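Local coordinates for acyl-CoA dehydrogenase family protein (Porphyromonas gingivalis, PDB 2OKU) that probably acts as an FAD-dependent acyl-CoA dehydrogenase, of which this chain is the helical C-terminal domain, at residues V69-H74 against E107-Y112. Numbering follows the deposited sequence.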
loop_
_atom_site.group_PDB
_atom_site.type_symbol
_atom_site.label_atom_id
_atom_site.label_comp_id
_atom_site.label_asym_id
_atom_site.label_seq_id
_atom_site.Cartn_x
_atom_site.Cartn_y
_atom_site.Cartn_z
ATOM N N VAL A 69 -10.915 5.479 9.657
ATOM C CA VAL A 69 -10.824 4.750 8.392
ATOM C C VAL A 69 -9.349 4.636 7.928
ATOM O O VAL A 69 -8.854 3.535 7.661
ATOM C CB VAL A 69 -11.678 5.374 7.274
ATOM C CG1 VAL A 69 -11.394 4.650 5.938
ATOM C CG2 VAL A 69 -13.180 5.363 7.608
ATOM N N GLU A 70 -8.646 5.764 7.857
ATOM C CA GLU A 70 -7.247 5.773 7.462
ATOM C C GLU A 70 -6.362 4.892 8.345
ATOM O O GLU A 70 -5.517 4.157 7.842
ATOM C CB GLU A 70 -6.701 7.184 7.482
ATOM C CG GLU A 70 -7.272 8.068 6.418
ATOM C CD GLU A 70 -6.706 9.480 6.557
ATOM O OE1 GLU A 70 -5.438 9.606 6.681
ATOM O OE2 GLU A 70 -7.523 10.423 6.551
HETATM N N MSE A 71 -6.577 4.984 9.657
HETATM C CA MSE A 71 -5.831 4.209 10.630
HETATM C C MSE A 71 -5.976 2.715 10.308
HETATM O O MSE A 71 -5.003 1.941 10.315
HETATM C CB MSE A 71 -6.359 4.527 12.036
HETATM C CG MSE A 71 -5.545 3.933 13.147
HETATM SE SE MSE A 71 -3.893 5.031 13.388
HETATM C CE MSE A 71 -3.125 3.922 14.857
ATOM N N THR A 72 -7.201 2.316 9.982
ATOM C CA THR A 72 -7.476 0.954 9.592
ATOM C C THR A 72 -6.849 0.576 8.248
ATOM O O THR A 72 -6.291 -0.527 8.117
ATOM C CB THR A 72 -9.021 0.691 9.578
ATOM O OG1 THR A 72 -9.570 0.998 10.880
ATOM C CG2 THR A 72 -9.299 -0.769 9.227
ATOM N N ALA A 73 -6.995 1.454 7.257
ATOM C CA ALA A 73 -6.451 1.269 5.916
ATOM C C ALA A 73 -4.948 0.954 5.961
ATOM O O ALA A 73 -4.456 0.051 5.258
ATOM C CB ALA A 73 -6.721 2.523 5.038
ATOM N N HIS A 74 -4.195 1.667 6.796
ATOM C CA HIS A 74 -2.748 1.408 6.882
ATOM C C HIS A 74 -2.456 -0.045 7.274
ATOM O O HIS A 74 -1.580 -0.706 6.674
ATOM C CB HIS A 74 -2.044 2.408 7.817
ATOM C CG HIS A 74 -2.078 3.802 7.299
ATOM N ND1 HIS A 74 -1.542 4.141 6.078
ATOM C CD2 HIS A 74 -2.621 4.929 7.807
ATOM C CE1 HIS A 74 -1.782 5.422 5.844
ATOM N NE2 HIS A 74 -2.403 5.932 6.896
ATOM N N GLU A 107 1.150 6.773 13.214
ATOM C CA GLU A 107 1.643 7.498 14.370
ATOM C C GLU A 107 1.111 8.948 14.372
ATOM O O GLU A 107 0.669 9.446 15.388
ATOM C CB GLU A 107 3.167 7.472 14.393
ATOM C CG GLU A 107 3.816 8.217 15.535
ATOM C CD GLU A 107 3.290 7.913 16.938
ATOM O OE1 GLU A 107 3.035 6.735 17.260
ATOM O OE2 GLU A 107 3.191 8.868 17.751
ATOM N N LYS A 108 1.117 9.586 13.213
ATOM C CA LYS A 108 0.592 10.951 13.067
ATOM C C LYS A 108 -0.907 11.010 13.455
ATOM O O LYS A 108 -1.354 11.889 14.205
ATOM C CB LYS A 108 0.778 11.429 11.626
ATOM C CG LYS A 108 2.235 11.729 11.177
ATOM C CD LYS A 108 2.185 11.990 9.668
ATOM C CE LYS A 108 3.519 12.150 9.053
ATOM N NZ LYS A 108 3.419 12.430 7.591
ATOM N N ILE A 109 -1.654 10.026 12.983
ATOM C CA ILE A 109 -3.080 9.937 13.279
ATOM C C ILE A 109 -3.292 9.674 14.766
ATOM O O ILE A 109 -4.053 10.376 15.419
ATOM C CB ILE A 109 -3.810 8.850 12.468
ATOM C CG1 ILE A 109 -3.750 9.119 10.956
ATOM C CG2 ILE A 109 -5.288 8.742 12.968
ATOM C CD1 ILE A 109 -4.085 7.898 10.050
ATOM N N ASP A 110 -2.626 8.653 15.299
ATOM C CA ASP A 110 -2.765 8.305 16.721
ATOM C C ASP A 110 -2.467 9.506 17.665
ATOM O O ASP A 110 -3.233 9.789 18.570
ATOM C CB ASP A 110 -1.820 7.144 17.050
ATOM C CG ASP A 110 -2.061 6.595 18.425
ATOM O OD1 ASP A 110 -3.059 5.904 18.602
ATOM O OD2 ASP A 110 -1.243 6.864 19.314
ATOM N N SER A 111 -1.358 10.189 17.415
ATOM C CA SER A 111 -0.933 11.376 18.169
ATOM C C SER A 111 -1.981 12.512 18.112
ATOM O O SER A 111 -2.393 13.048 19.141
ATOM C CB SER A 111 0.434 11.828 17.652
ATOM O OG SER A 111 0.865 13.004 18.323
ATOM N N TYR A 112 -2.432 12.824 16.902
ATOM C CA TYR A 112 -3.451 13.840 16.693
ATOM C C TYR A 112 -4.751 13.534 17.404
ATOM O O TYR A 112 -5.266 14.364 18.140
ATOM C CB TYR A 112 -3.727 14.065 15.194
ATOM C CG TYR A 112 -4.879 15.061 15.007
ATOM C CD1 TYR A 112 -4.629 16.426 14.986
ATOM C CD2 TYR A 112 -6.176 14.625 14.888
ATOM C CE1 TYR A 112 -5.666 17.355 14.839
ATOM C CE2 TYR A 112 -7.234 15.538 14.724
ATOM C CZ TYR A 112 -6.952 16.907 14.705
ATOM O OH TYR A 112 -7.971 17.817 14.551
#
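I109 reaches from helix 92-115 to helix 58-87 and meets E70, M71 and H74 together, a compact example from a helical bundle in which one branched side chain carries most of the contacts across an antiparallel helix pair. The axes of segments 69-74 and 107-112 approach to 10.0 Å, with N-to-C directions 148° apart. The contact is apolar, with no hydrogen bond across it. CG1 of I109 stands anti to the carbonyl carbon (chi1 -62°), and CD1 beyond it rests against segment 69-74, 3.7 Å from CB of E70 and 3.9 Å from the backbone N of M71. The selenium of M71, a selenomethionine, packs at the branch point: SE lies 3.9 Å from CB of I109 and 4.0 Å from its CG2. The bend at chi2 (77°) brings SE against I109; CE of M71, beyond it, lies 4.1 Å from CB of D110.

The polar ends of D110 and H74 have partners beyond the two segments. OD1 of D110 forms a salt bridge with R114, and ND1 of H74 is hydrogen-bonded to Y98 OH of the second subunit, so the helix pair also borders the dimer interface. CD1 of I109 comes to the edge of the H74 ring, in its plane, 4.0 Å from CD2 of H74.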